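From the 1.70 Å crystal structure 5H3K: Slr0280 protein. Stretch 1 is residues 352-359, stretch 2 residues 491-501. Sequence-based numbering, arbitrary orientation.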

# COMPACT_ATOMS: atom_id res chain seq x y z
N GLY A 352 -1.72 13.02 -11.24
CA GLY A 352 -2.40 13.64 -10.11
C GLY A 352 -1.42 14.09 -9.04
O GLY A 352 -0.24 13.72 -9.07
N ALA A 353 -1.92 14.82 -8.05
CA ALA A 353 -1.08 15.53 -7.10
C ALA A 353 -0.30 14.62 -6.16
O ALA A 353 -0.85 13.68 -5.59
CB ALA A 353 -1.91 16.52 -6.30
N VAL A 354 0.99 14.91 -5.99
CA VAL A 354 1.79 14.24 -4.96
C VAL A 354 2.76 15.28 -4.44
O VAL A 354 3.58 15.79 -5.21
CB VAL A 354 2.62 13.05 -5.51
CG1 VAL A 354 3.48 12.46 -4.41
CG2 VAL A 354 1.75 11.96 -6.16
N TRP A 355 2.70 15.61 -3.15
CA TRP A 355 3.68 16.54 -2.59
C TRP A 355 4.05 16.26 -1.14
O TRP A 355 3.25 15.72 -0.36
CB TRP A 355 3.26 18.01 -2.80
CG TRP A 355 2.18 18.61 -1.88
CD1 TRP A 355 2.38 19.45 -0.81
CD2 TRP A 355 0.75 18.47 -2.00
NE1 TRP A 355 1.17 19.82 -0.26
CE2 TRP A 355 0.17 19.24 -0.97
CE3 TRP A 355 -0.08 17.76 -2.88
CZ2 TRP A 355 -1.22 19.32 -0.80
CZ3 TRP A 355 -1.45 17.83 -2.70
CH2 TRP A 355 -2.01 18.61 -1.66
N SER A 356 5.28 16.62 -0.77
CA SER A 356 5.74 16.39 0.60
C SER A 356 6.78 17.42 0.98
O SER A 356 7.64 17.76 0.17
CB SER A 356 6.30 14.98 0.79
OG SER A 356 7.51 14.81 0.09
N GLN A 357 6.71 17.89 2.22
CA GLN A 357 7.57 18.98 2.70
C GLN A 357 7.68 20.15 1.71
O GLN A 357 8.77 20.67 1.44
CB GLN A 357 8.94 18.43 3.14
CG GLN A 357 8.78 17.31 4.19
CD GLN A 357 10.10 16.73 4.69
OE1 GLN A 357 10.14 16.04 5.71
NE2 GLN A 357 11.18 17.00 3.98
N GLN A 358 6.52 20.53 1.16
CA GLN A 358 6.36 21.60 0.17
C GLN A 358 7.09 21.36 -1.15
O GLN A 358 7.29 22.28 -1.93
CB GLN A 358 6.75 22.97 0.75
CG GLN A 358 5.83 23.46 1.87
CD GLN A 358 5.95 24.97 2.12
OE1 GLN A 358 6.21 25.75 1.20
NE2 GLN A 358 5.76 25.38 3.36
N ASN A 359 7.48 20.11 -1.38
CA ASN A 359 8.12 19.71 -2.62
C ASN A 359 7.14 18.92 -3.50
O ASN A 359 6.70 17.82 -3.14
CB ASN A 359 9.35 18.84 -2.30
CG ASN A 359 10.12 18.44 -3.53
OD1 ASN A 359 10.33 19.24 -4.44
ND2 ASN A 359 10.53 17.17 -3.58
N ALA A 491 -7.40 26.68 1.41
CA ALA A 491 -6.93 25.96 2.59
C ALA A 491 -5.77 25.00 2.31
O ALA A 491 -4.99 24.69 3.21
CB ALA A 491 -8.07 25.21 3.28
N PHE A 492 -5.66 24.54 1.07
CA PHE A 492 -4.60 23.59 0.71
C PHE A 492 -3.22 24.23 0.84
O PHE A 492 -2.23 23.53 1.07
CB PHE A 492 -4.80 23.02 -0.69
CG PHE A 492 -5.67 21.79 -0.72
CD1 PHE A 492 -5.12 20.54 -0.53
CD2 PHE A 492 -7.04 21.90 -0.94
CE1 PHE A 492 -5.92 19.38 -0.56
CE2 PHE A 492 -7.85 20.76 -0.98
CZ PHE A 492 -7.29 19.50 -0.78
N ASN A 493 -3.15 25.55 0.71
CA ASN A 493 -1.85 26.23 0.81
C ASN A 493 -1.18 26.12 2.18
O ASN A 493 0.03 26.35 2.32
CB ASN A 493 -1.99 27.68 0.38
CG ASN A 493 -2.41 27.81 -1.05
OD1 ASN A 493 -1.62 27.52 -1.97
ND2 ASN A 493 -3.65 28.22 -1.28
N ALA A 494 -1.96 25.75 3.19
CA ALA A 494 -1.43 25.60 4.53
C ALA A 494 -0.69 24.28 4.73
O ALA A 494 0.07 24.14 5.70
CB ALA A 494 -2.55 25.73 5.56
N PHE A 495 -0.90 23.31 3.84
CA PHE A 495 -0.42 21.95 4.13
C PHE A 495 0.77 21.54 3.26
O PHE A 495 0.70 21.63 2.04
CB PHE A 495 -1.56 20.94 3.99
CG PHE A 495 -2.71 21.19 4.94
CD1 PHE A 495 -2.70 20.66 6.22
CD2 PHE A 495 -3.78 22.01 4.57
CE1 PHE A 495 -3.76 20.90 7.12
CE2 PHE A 495 -4.84 22.26 5.45
CZ PHE A 495 -4.83 21.70 6.72
N PRO A 496 1.85 21.09 3.90
CA PRO A 496 3.10 20.79 3.19
C PRO A 496 3.11 19.40 2.57
O PRO A 496 4.04 19.14 1.81
CB PRO A 496 4.15 20.85 4.30
CG PRO A 496 3.40 20.38 5.53
CD PRO A 496 2.01 20.98 5.36
N ASN A 497 2.15 18.54 2.91
CA ASN A 497 2.07 17.19 2.35
C ASN A 497 0.70 16.94 1.76
O ASN A 497 -0.31 17.40 2.29
CB ASN A 497 2.32 16.12 3.42
CG ASN A 497 3.52 16.42 4.28
OD1 ASN A 497 4.65 16.49 3.79
ND2 ASN A 497 3.29 16.59 5.59
N GLY A 498 0.64 16.21 0.65
CA GLY A 498 -0.66 15.86 0.12
C GLY A 498 -0.67 14.81 -0.97
O GLY A 498 0.37 14.46 -1.53
N MET A 499 -1.86 14.33 -1.27
CA MET A 499 -2.05 13.28 -2.25
C MET A 499 -3.38 13.49 -2.97
O MET A 499 -4.44 13.56 -2.32
CB MET A 499 -2.05 11.91 -1.56
CG MET A 499 -2.42 10.73 -2.46
SD MET A 499 -1.26 10.45 -3.79
CE MET A 499 0.26 10.12 -2.90
N GLY A 500 -3.33 13.55 -4.30
CA GLY A 500 -4.54 13.55 -5.10
C GLY A 500 -4.90 12.16 -5.60
O GLY A 500 -4.04 11.28 -5.80
N ALA A 501 -6.20 11.93 -5.79
CA ALA A 501 -6.68 10.72 -6.44
C ALA A 501 -8.06 10.99 -6.94
O ALA A 501 -8.25 11.70 -7.93
CB ALA A 501 -6.63 9.49 -5.51
O HOH W 1 -1.71 11.47 -7.05

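Residues 354-356 and 497-500 pair as antiparallel strands, their axes approaching to 4.6 Å at 171°. Trp355 and Gly498 form the hydrogen-bonded pair, with Trp355 N to Gly498 O at 3.1 Å and Gly498 N to Trp355 O at 2.8 Å; Gly500 N extends the ladder to Ala353 O (2.8 Å).

Trp355 dominates the side-chain packing. With chi1 at 78° (p) and chi2 at 102°, its indole folds back across the partner strand, placing the six-membered ring flat over Gly498, whose CA lies 3.3 Å from the ring centroid and 3° off the normal in a CH-pi contact. The absence of a side chain makes this possible: a CB on Gly498 would fall 2.1 Å from Trp355 CH2. The same pose directs Trp355 NE1 to Phe495 O (3.0 Å) in a nearly linear hydrogen bond, while CH2 meets Phe492 CD1 at 3.8 Å.

On the face bearing Val354 and Met499, the methionine (chi1 t, then p and p) curls so that its CE reaches Val354 CG2 at 4.0 Å.

Beyond the strand, a type I' turn from Ser356 to Asn359 presents successive amides to stretch 2. Asn497, with chi1 m, brings its OD1 back to accept from Gln357 N (2.9 Å), and Gln358 N donates to Pro496 O (2.9 Å).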